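Local atomic coordinates of beta-galactosidase (Trichoderma reesei, PDB entry 3OG2), a protein that probably hydrolyses terminal non-reducing beta-D-galactose residues of beta-D-galactosides, as a glycoprotein of glycoside hydrolase family 35. Residues Ala897-Phe906 / Glu940-Asn951; Val26-Phe34 / Ile268-Leu276. All coordinates share one frame; numbering follows the deposited sequence.

Contact 1: residues Ala897-Phe906 / Glu940-Asn951; sequences AQEYDIPLSF and EFPVPEGILDYN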
loop_
_atom_site.group_PDB
_atom_site.type_symbol
_atom_site.label_atom_id
_atom_site.label_comp_id
_atom_site.label_asym_id
_atom_site.label_seq_id
_atom_site.Cartn_x
_atom_site.Cartn_y
_atom_site.Cartn_z
ATOM N N ALA A 897 -1.570 25.607 -0.297
ATOM C CA ALA A 897 -0.844 24.317 -0.454
ATOM C C ALA A 897 0.651 24.475 -0.239
ATOM O O ALA A 897 1.353 23.529 0.120
ATOM C CB ALA A 897 -1.124 23.781 -1.852
ATOM N N GLN A 898 1.200 25.682 -0.425
ATOM C CA GLN A 898 2.588 25.910 -0.100
ATOM C C GLN A 898 2.850 25.661 1.395
ATOM O O GLN A 898 3.870 25.097 1.745
ATOM C CB GLN A 898 2.978 27.339 -0.481
ATOM C CG GLN A 898 4.494 27.444 -0.685
ATOM C CD GLN A 898 4.775 28.915 -0.975
ATOM O OE1 GLN A 898 3.823 29.653 -1.269
ATOM N NE2 GLN A 898 6.037 29.303 -0.882
ATOM N N GLU A 899 1.964 26.102 2.264
ATOM C CA GLU A 899 2.170 25.999 3.711
ATOM C C GLU A 899 1.479 24.816 4.339
ATOM O O GLU A 899 1.936 24.416 5.435
ATOM C CB GLU A 899 1.701 27.281 4.436
ATOM C CG GLU A 899 2.396 28.539 3.904
ATOM C CD GLU A 899 1.900 29.113 2.595
ATOM O OE1 GLU A 899 0.724 28.947 2.167
ATOM O OE2 GLU A 899 2.704 29.794 1.880
ATOM N N TYR A 900 0.430 24.273 3.726
ATOM C CA TYR A 900 -0.370 23.251 4.380
ATOM C C TYR A 900 -0.623 22.079 3.441
ATOM O O TYR A 900 -0.850 22.282 2.243
ATOM C CB TYR A 900 -1.780 23.776 4.773
ATOM C CG TYR A 900 -1.627 24.877 5.823
ATOM C CD1 TYR A 900 -1.600 24.520 7.164
ATOM C CD2 TYR A 900 -1.490 26.190 5.462
ATOM C CE1 TYR A 900 -1.459 25.484 8.171
ATOM C CE2 TYR A 900 -1.340 27.177 6.426
ATOM C CZ TYR A 900 -1.323 26.808 7.751
ATOM O OH TYR A 900 -1.165 27.787 8.711
ATOM N N ASP A 901 -0.655 20.902 4.045
ATOM C CA ASP A 901 -1.142 19.673 3.369
ATOM C C ASP A 901 -2.605 19.552 3.755
ATOM O O ASP A 901 -2.928 19.320 4.947
ATOM C CB ASP A 901 -0.291 18.521 3.847
ATOM C CG ASP A 901 -0.696 17.161 3.344
ATOM O OD1 ASP A 901 -1.698 17.049 2.604
ATOM O OD2 ASP A 901 -0.025 16.156 3.692
ATOM N N ILE A 902 -3.513 19.653 2.805
ATOM C CA ILE A 902 -4.954 19.625 3.075
ATOM C C ILE A 902 -5.537 18.505 2.226
ATOM O O ILE A 902 -5.867 18.743 1.060
ATOM C CB ILE A 902 -5.644 20.963 2.741
ATOM C CG1 ILE A 902 -5.002 22.140 3.492
ATOM C CG2 ILE A 902 -7.133 20.866 2.993
ATOM C CD1 ILE A 902 -5.333 23.520 2.946
ATOM N N PRO A 903 -5.699 17.303 2.727
ATOM C CA PRO A 903 -6.297 16.218 1.952
ATOM C C PRO A 903 -7.750 16.481 1.552
ATOM O O PRO A 903 -8.547 16.873 2.379
ATOM C CB PRO A 903 -6.214 15.030 2.916
ATOM C CG PRO A 903 -5.082 15.381 3.830
ATOM C CD PRO A 903 -5.223 16.875 4.057
ATOM N N LEU A 904 -8.039 16.241 0.265
ATOM C CA LEU A 904 -9.395 16.455 -0.274
ATOM C C LEU A 904 -9.993 15.165 -0.771
ATOM O O LEU A 904 -9.258 14.297 -1.304
ATOM C CB LEU A 904 -9.357 17.451 -1.440
ATOM C CG LEU A 904 -9.018 18.888 -0.982
ATOM C CD1 LEU A 904 -8.971 19.782 -2.232
ATOM C CD2 LEU A 904 -10.008 19.416 0.040
ATOM N N SER A 905 -11.321 15.018 -0.659
ATOM C CA SER A 905 -11.951 13.816 -1.164
ATOM C C SER A 905 -13.349 14.156 -1.618
ATOM O O SER A 905 -13.894 15.193 -1.204
ATOM C CB SER A 905 -12.081 12.736 -0.074
ATOM O OG SER A 905 -12.661 13.339 1.071
ATOM N N PHE A 906 -13.880 13.352 -2.476
ATOM C CA PHE A 906 -15.223 13.516 -3.029
ATOM C C PHE A 906 -16.150 12.527 -2.352
ATOM O O PHE A 906 -15.850 11.352 -2.364
ATOM C CB PHE A 906 -15.255 13.308 -4.540
ATOM C CG PHE A 906 -14.475 14.381 -5.279
ATOM C CD1 PHE A 906 -13.100 14.282 -5.383
ATOM C CD2 PHE A 906 -15.145 15.449 -5.847
ATOM C CE1 PHE A 906 -12.379 15.284 -6.037
ATOM C CE2 PHE A 906 -14.417 16.454 -6.490
ATOM C CZ PHE A 906 -13.048 16.356 -6.590
ATOM N N GLU A 940 -16.421 7.676 -0.094
ATOM C CA GLU A 940 -15.480 8.807 -0.023
ATOM C C GLU A 940 -14.277 8.470 -0.877
ATOM O O GLU A 940 -13.612 7.418 -0.653
ATOM C CB GLU A 940 -15.118 9.049 1.436
ATOM C CG GLU A 940 -14.001 10.101 1.572
ATOM C CD GLU A 940 -13.892 10.678 2.950
ATOM O OE1 GLU A 940 -14.639 10.309 3.876
ATOM O OE2 GLU A 940 -13.020 11.563 3.130
ATOM N N PHE A 941 -13.965 9.326 -1.846
ATOM C CA PHE A 941 -12.959 9.114 -2.894
ATOM C C PHE A 941 -11.861 10.148 -2.780
ATOM O O PHE A 941 -12.049 11.268 -3.278
ATOM C CB PHE A 941 -13.622 9.185 -4.307
ATOM C CG PHE A 941 -14.575 8.005 -4.463
ATOM C CD1 PHE A 941 -15.878 8.044 -4.032
ATOM C CD2 PHE A 941 -14.100 6.811 -5.063
ATOM C CE1 PHE A 941 -16.750 6.942 -4.202
ATOM C CE2 PHE A 941 -14.968 5.726 -5.264
ATOM C CZ PHE A 941 -16.267 5.782 -4.822
ATOM N N PRO A 942 -10.759 9.841 -2.107
ATOM C CA PRO A 942 -9.669 10.842 -1.983
ATOM C C PRO A 942 -8.993 10.996 -3.329
ATOM O O PRO A 942 -8.883 10.022 -4.125
ATOM C CB PRO A 942 -8.684 10.186 -1.014
ATOM C CG PRO A 942 -8.959 8.726 -1.132
ATOM C CD PRO A 942 -10.435 8.594 -1.403
ATOM N N VAL A 943 -8.522 12.192 -3.623
ATOM C CA VAL A 943 -7.788 12.508 -4.852
ATOM C C VAL A 943 -6.594 13.321 -4.440
ATOM O O VAL A 943 -6.818 14.324 -3.779
ATOM C CB VAL A 943 -8.661 13.223 -5.892
ATOM C CG1 VAL A 943 -7.832 13.466 -7.143
ATOM C CG2 VAL A 943 -9.911 12.371 -6.170
ATOM N N PRO A 944 -5.369 12.935 -4.772
ATOM C CA PRO A 944 -4.228 13.686 -4.239
ATOM C C PRO A 944 -3.996 15.041 -4.891
ATOM O O PRO A 944 -4.221 15.241 -6.066
ATOM C CB PRO A 944 -3.033 12.798 -4.599
ATOM C CG PRO A 944 -3.498 12.022 -5.791
ATOM C CD PRO A 944 -4.981 11.804 -5.630
ATOM N N GLU A 945 -3.487 15.986 -4.052
ATOM C CA GLU A 945 -2.844 17.162 -4.597
ATOM C C GLU A 945 -1.823 16.740 -5.638
ATOM O O GLU A 945 -1.130 15.746 -5.420
ATOM C CB GLU A 945 -2.155 17.925 -3.440
ATOM C CG GLU A 945 -1.601 19.278 -3.875
ATOM C CD GLU A 945 -0.942 19.986 -2.718
ATOM O OE1 GLU A 945 -1.282 19.696 -1.538
ATOM O OE2 GLU A 945 -0.083 20.858 -2.972
ATOM N N GLY A 946 -1.753 17.439 -6.771
ATOM C CA GLY A 946 -0.890 16.956 -7.864
ATOM C C GLY A 946 -1.803 16.553 -8.983
ATOM O O GLY A 946 -1.711 17.041 -10.121
ATOM N N ILE A 947 -2.751 15.666 -8.718
ATOM C CA ILE A 947 -3.846 15.384 -9.632
ATOM C C ILE A 947 -4.838 16.580 -9.558
ATOM O O ILE A 947 -5.185 17.099 -10.616
ATOM C CB ILE A 947 -4.533 14.048 -9.344
ATOM C CG1 ILE A 947 -3.577 12.855 -9.516
ATOM C CG2 ILE A 947 -5.747 13.893 -10.262
ATOM C CD1 ILE A 947 -2.974 12.706 -10.914
ATOM N N LEU A 948 -5.185 16.970 -8.342
ATOM C CA LEU A 948 -5.861 18.268 -8.198
ATOM C C LEU A 948 -4.875 19.425 -8.184
ATOM O O LEU A 948 -3.782 19.304 -7.592
ATOM C CB LEU A 948 -6.589 18.276 -6.858
ATOM C CG LEU A 948 -7.921 17.540 -6.820
ATOM C CD1 LEU A 948 -8.365 17.279 -5.392
ATOM C CD2 LEU A 948 -9.021 18.342 -7.557
ATOM N N ASP A 949 -5.223 20.565 -8.756
ATOM C CA ASP A 949 -4.486 21.798 -8.740
ATOM C C ASP A 949 -5.106 22.662 -7.651
ATOM O O ASP A 949 -6.258 23.115 -7.768
ATOM C CB ASP A 949 -4.553 22.453 -10.134
ATOM C CG ASP A 949 -3.735 23.729 -10.210
ATOM O OD1 ASP A 949 -3.320 24.265 -9.159
ATOM O OD2 ASP A 949 -3.528 24.272 -11.338
ATOM N N TYR A 950 -4.393 22.877 -6.555
ATOM C CA TYR A 950 -4.915 23.608 -5.418
ATOM C C TYR A 950 -4.879 25.107 -5.628
ATOM O O TYR A 950 -5.348 25.872 -4.784
ATOM C CB TYR A 950 -4.107 23.264 -4.134
ATOM C CG TYR A 950 -4.561 21.958 -3.509
ATOM C CD1 TYR A 950 -5.033 20.868 -4.249
ATOM C CD2 TYR A 950 -4.474 21.807 -2.128
ATOM C CE1 TYR A 950 -5.419 19.692 -3.601
ATOM C CE2 TYR A 950 -4.868 20.656 -1.470
ATOM C CZ TYR A 950 -5.338 19.601 -2.239
ATOM O OH TYR A 950 -5.713 18.467 -1.581
ATOM N N ASN A 951 -4.348 25.571 -6.770
ATOM C CA ASN A 951 -4.291 27.032 -7.036
ATOM C C ASN A 951 -4.586 27.245 -8.495
ATOM O O ASN A 951 -3.891 27.852 -9.301
ATOM C CB ASN A 951 -2.922 27.576 -6.586
ATOM C CG ASN A 951 -2.875 27.657 -5.062
ATOM O OD1 ASN A 951 -2.224 26.848 -4.358
ATOM N ND2 ASN A 951 -3.588 28.664 -4.510
HETATM O O HOH W 1 2.664 21.782 -2.402
HETATM O O HOH W 2 -2.503 21.091 0.518
HETATM O O HOH W 3 -1.929 17.559 -0.071
HETATM O O HOH W 4 -5.987 15.749 -1.620
#
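Tyr-950 reaches across to the 897-906 segment and donates its hydroxyl to the carbonyl of Ile-902, OH to O 2.7 Å, with the donor tilted 23° from the carbonyl plane. With CG anti to its own carbonyl carbon (chi1 -81°), the phenol runs back along the loop, and CG of Glu-945 lies over the centre of one ring face, 3.7 Å above the plane. Leu-904 meets the phenol from the opposite direction, its CD1 3.6 Å from Tyr-950 CZ, while Ala-897 CB packs against Tyr-950 CB at the other end of the side chain. The same hydroxyl accepts from a water that also bridges Leu-904 N and Val-943 O. A phenylalanine in place of Tyr-950 would probably leave the Ile-902 carbonyl without this donor and the water with one partner fewer. Glu-945, extended beyond CG, accepts hydrogen bonds at OE1 from two waters, one shared with Tyr-900 O and Ile-902 N and the other with Asp-901 OD1; OE1 also forms a salt bridge with Arg-985.

Farther along, Phe-906 and Phe-941 form an antiparallel hydrogen-bonded pair, Phe-906 N to Phe-941 O 2.9 Å and Phe-941 N to Phe-906 O 2.8 Å. Beside them Ser-905 OG donates to Glu-940 OE2 (2.7 Å) on its anti side, 34° out of the carboxylate plane, and Phe-906 CD1 rests 3.8 Å from Val-943 CG2. Both segments belong to the all-beta domain near the C terminus, where strand 973-977 flanks strand 900-908, and the strand pair and the loop up to Tyr-950 pack against strand 917-923 of the neighbouring antiparallel sheet.

Contact 2: residues Val26-Phe34 / Ile268-Leu276; sequences VTWDEHSLF and ISPSTPFSL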
loop_
_atom_site.group_PDB
_atom_site.type_symbol
_atom_site.label_atom_id
_atom_site.label_comp_id
_atom_site.label_asym_id
_atom_site.label_seq_id
_atom_site.Cartn_x
_atom_site.Cartn_y
_atom_site.Cartn_z
ATOM N N VAL A 26 26.265 -5.757 -1.598
ATOM C CA VAL A 26 25.154 -6.370 -0.851
ATOM C C VAL A 26 25.436 -7.856 -0.733
ATOM O O VAL A 26 25.425 -8.559 -1.745
ATOM C CB VAL A 26 23.777 -6.143 -1.512
ATOM C CG1 VAL A 26 22.645 -6.690 -0.639
ATOM C CG2 VAL A 26 23.506 -4.650 -1.765
ATOM N N THR A 27 25.725 -8.300 0.505
ATOM C CA THR A 27 26.065 -9.676 0.726
ATOM C C THR A 27 25.225 -10.195 1.889
ATOM O O THR A 27 24.378 -9.444 2.437
ATOM C CB THR A 27 27.580 -9.865 0.950
ATOM O OG1 THR A 27 28.013 -9.102 2.107
ATOM C CG2 THR A 27 28.407 -9.443 -0.252
ATOM N N TRP A 28 25.411 -11.442 2.301
ATOM C CA TRP A 28 24.529 -11.985 3.337
ATOM C C TRP A 28 25.260 -13.149 4.018
ATOM O O TRP A 28 26.151 -13.747 3.413
ATOM C CB TRP A 28 23.142 -12.450 2.793
ATOM C CG TRP A 28 23.321 -13.638 1.866
ATOM C CD1 TRP A 28 23.325 -14.967 2.212
ATOM C CD2 TRP A 28 23.549 -13.560 0.448
ATOM N NE1 TRP A 28 23.553 -15.744 1.129
ATOM C CE2 TRP A 28 23.686 -14.913 0.030
ATOM C CE3 TRP A 28 23.652 -12.532 -0.512
ATOM C CZ2 TRP A 28 23.914 -15.249 -1.288
ATOM C CZ3 TRP A 28 23.897 -12.924 -1.811
ATOM C CH2 TRP A 28 24.028 -14.252 -2.202
ATOM N N ASP A 29 24.769 -13.507 5.198
ATOM C CA ASP A 29 25.077 -14.810 5.753
ATOM C C ASP A 29 23.878 -15.339 6.512
ATOM O O ASP A 29 22.716 -14.905 6.234
ATOM C CB ASP A 29 26.358 -14.676 6.588
ATOM C CG ASP A 29 26.229 -13.883 7.862
ATOM O OD1 ASP A 29 25.102 -13.417 8.229
ATOM O OD2 ASP A 29 27.252 -13.689 8.559
ATOM N N GLU A 30 24.058 -16.271 7.423
ATOM C CA GLU A 30 22.916 -16.878 8.098
ATOM C C GLU A 30 22.140 -15.840 8.890
ATOM O O GLU A 30 20.956 -16.114 9.149
ATOM C CB GLU A 30 23.367 -17.982 9.065
ATOM C CG GLU A 30 24.127 -19.115 8.481
ATOM C CD GLU A 30 25.629 -18.915 8.425
ATOM O OE1 GLU A 30 26.208 -17.806 8.356
ATOM O OE2 GLU A 30 26.263 -19.988 8.419
ATOM N N HIS A 31 22.803 -14.748 9.300
ATOM C CA HIS A 31 22.144 -13.827 10.251
ATOM C C HIS A 31 21.505 -12.614 9.636
ATOM O O HIS A 31 20.471 -12.156 10.099
ATOM C CB HIS A 31 23.164 -13.346 11.302
ATOM C CG HIS A 31 23.902 -14.484 11.930
ATOM N ND1 HIS A 31 23.269 -15.447 12.640
ATOM C CD2 HIS A 31 25.226 -14.767 11.905
ATOM C CE1 HIS A 31 24.194 -16.319 13.083
ATOM N NE2 HIS A 31 25.389 -15.914 12.635
ATOM N N SER A 32 22.136 -12.066 8.579
ATOM C CA SER A 32 21.642 -10.780 8.032
ATOM C C SER A 32 22.227 -10.529 6.671
ATOM O O SER A 32 23.221 -11.130 6.237
ATOM C CB SER A 32 21.990 -9.611 8.969
ATOM O OG SER A 32 23.384 -9.312 8.929
ATOM N N LEU A 33 21.600 -9.558 6.001
ATOM C CA LEU A 33 22.274 -8.838 4.929
ATOM C C LEU A 33 23.409 -8.012 5.468
ATOM O O LEU A 33 23.441 -7.581 6.635
ATOM C CB LEU A 33 21.169 -7.967 4.277
ATOM C CG LEU A 33 21.223 -7.785 2.803
ATOM C CD1 LEU A 33 20.923 -9.128 2.111
ATOM C CD2 LEU A 33 20.250 -6.735 2.355
ATOM N N PHE A 34 24.340 -7.725 4.590
ATOM C CA PHE A 34 25.369 -6.708 4.787
ATOM C C PHE A 34 25.267 -5.711 3.647
ATOM O O PHE A 34 25.160 -6.143 2.468
ATOM C CB PHE A 34 26.766 -7.321 4.755
ATOM C CG PHE A 34 27.181 -8.274 5.856
ATOM C CD1 PHE A 34 26.579 -9.510 5.981
ATOM C CD2 PHE A 34 28.183 -7.918 6.760
ATOM C CE1 PHE A 34 26.934 -10.415 6.984
ATOM C CE2 PHE A 34 28.571 -8.864 7.719
ATOM C CZ PHE A 34 28.007 -10.108 7.809
ATOM N N ILE A 268 14.570 -25.033 5.926
ATOM C CA ILE A 268 14.517 -24.675 4.522
ATOM C C ILE A 268 15.793 -23.971 4.059
ATOM O O ILE A 268 16.268 -24.319 2.960
ATOM C CB ILE A 268 13.298 -23.767 4.205
ATOM C CG1 ILE A 268 11.996 -24.536 4.439
ATOM C CG2 ILE A 268 13.350 -23.137 2.810
ATOM C CD1 ILE A 268 10.748 -23.648 4.499
ATOM N N SER A 269 16.274 -22.946 4.753
ATOM C CA SER A 269 17.377 -22.149 4.180
ATOM C C SER A 269 18.227 -21.586 5.313
ATOM O O SER A 269 18.265 -20.370 5.539
ATOM C CB SER A 269 16.820 -20.989 3.326
ATOM O OG SER A 269 17.904 -20.471 2.527
ATOM N N PRO A 270 18.895 -22.443 6.078
ATOM C CA PRO A 270 19.644 -21.969 7.254
ATOM C C PRO A 270 20.839 -21.086 6.896
ATOM O O PRO A 270 21.355 -20.355 7.752
ATOM C CB PRO A 270 20.136 -23.289 7.917
ATOM C CG PRO A 270 20.126 -24.296 6.799
ATOM C CD PRO A 270 18.950 -23.935 5.887
ATOM N N SER A 271 21.253 -21.082 5.637
ATOM C CA SER A 271 22.428 -20.306 5.228
ATOM C C SER A 271 22.110 -18.844 4.907
ATOM O O SER A 271 23.061 -18.059 4.651
ATOM C CB SER A 271 23.093 -20.952 4.004
ATOM O OG SER A 271 22.269 -20.811 2.842
ATOM N N THR A 272 20.794 -18.479 4.906
ATOM C CA THR A 272 20.431 -17.113 4.490
ATOM C C THR A 272 19.558 -16.473 5.546
ATOM O O THR A 272 18.994 -17.153 6.419
ATOM C CB THR A 272 19.755 -17.131 3.098
ATOM O OG1 THR A 272 18.589 -17.973 3.102
ATOM C CG2 THR A 272 20.665 -17.676 2.015
ATOM N N PRO A 273 19.444 -15.155 5.532
ATOM C CA PRO A 273 18.709 -14.504 6.625
ATOM C C PRO A 273 17.248 -14.837 6.640
ATOM O O PRO A 273 16.617 -14.899 5.591
ATOM C CB PRO A 273 18.912 -13.016 6.272
ATOM C CG PRO A 273 20.129 -12.941 5.417
ATOM C CD PRO A 273 20.078 -14.215 4.588
ATOM N N PHE A 274 16.693 -14.983 7.831
ATOM C CA PHE A 274 15.234 -15.180 7.912
ATOM C C PHE A 274 14.519 -13.929 7.399
ATOM O O PHE A 274 14.678 -12.837 7.928
ATOM C CB PHE A 274 14.826 -15.547 9.327
ATOM C CG PHE A 274 13.307 -15.700 9.479
ATOM C CD1 PHE A 274 12.510 -16.271 8.505
ATOM C CD2 PHE A 274 12.736 -15.204 10.668
ATOM C CE1 PHE A 274 11.104 -16.302 8.672
ATOM C CE2 PHE A 274 11.360 -15.256 10.821
ATOM C CZ PHE A 274 10.551 -15.809 9.832
ATOM N N SER A 275 13.755 -14.141 6.312
ATOM C CA SER A 275 13.165 -13.046 5.546
ATOM C C SER A 275 11.670 -13.202 5.333
ATOM O O SER A 275 11.231 -14.203 4.780
ATOM C CB SER A 275 13.827 -13.022 4.166
ATOM O OG SER A 275 15.247 -12.836 4.271
ATOM N N LEU A 276 10.924 -12.206 5.797
ATOM C CA LEU A 276 9.494 -12.121 5.582
ATOM C C LEU A 276 9.323 -11.006 4.538
ATOM O O LEU A 276 9.349 -9.820 4.853
ATOM C CB LEU A 276 8.715 -11.795 6.862
ATOM C CG LEU A 276 8.754 -12.940 7.880
ATOM C CD1 LEU A 276 8.144 -12.471 9.206
ATOM C CD2 LEU A 276 8.019 -14.169 7.338
HETATM O O HOH W 5 19.764 -18.523 9.082
HETATM O O HOH W 6 18.402 -15.042 10.046
#
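The turn joining strands 26-28 and 33-35, an antiparallel hairpin appended to the TIM barrel, packs on the loop between helix 261-268 and barrel strand 275-280. Pro-273 fills the centre of the contact. Its CD lies 3.2 Å from Asp-29 O and its CG 3.4 Å from Ser-32 C, while the CB of Trp-28 approaches CD at 4.0 Å. With CG set between its backbone N and carbonyl carbon (chi1 66°), Trp-28 lies alongside Thr-272, whose methyl CG2 comes 3.6 Å from the indole NE1; the carbonyl oxygen of Ser-271 sits at the indole edge. Glu-30 sets CG anti to its carbonyl carbon (chi1 -59°), bringing it to 3.1 Å from Pro-270 O. Water carries the polar link: one molecule donates to Glu-30 O and accepts from Phe-274 N (2.8 Å). Within the hairpin turn, Asp-29 OD1 accepts from His-31 N (2.9 Å), above the carboxylate plane, in an Asx turn, and from Ser-32 N, nearly along the C-O axis, which extends it to an Asx motif; OD2 forms a salt bridge with Arg-39 of strand 38-47. The backbone of the hairpin turn lies against the type I turn Ser-269 to Thr-272, in the alpha-to-beta connection of a beta/alpha barrel.

In the fold
From the N terminus, the chain first forms the hairpin of 26-34, passes through much of the TIM barrel and returns at 268-276, so that contact 2 closes a loop of 233 intervening residues. Beyond it come the last barrel strand, 318-321, and the beta-rich domains. Contact 1 closes later and far more locally: 33 residues separate 897-906 from 940-951, including strands 917-923 and 926-932. The two loops follow in series, neither nesting nor crossing. Their centres lie about 42 Å apart on opposite sides of the chain's centre, one tying the N-terminal hairpin to the barrel and the other joining strand 900-908 to strand 940-943 and its following loop within the all-beta domain near the C terminus.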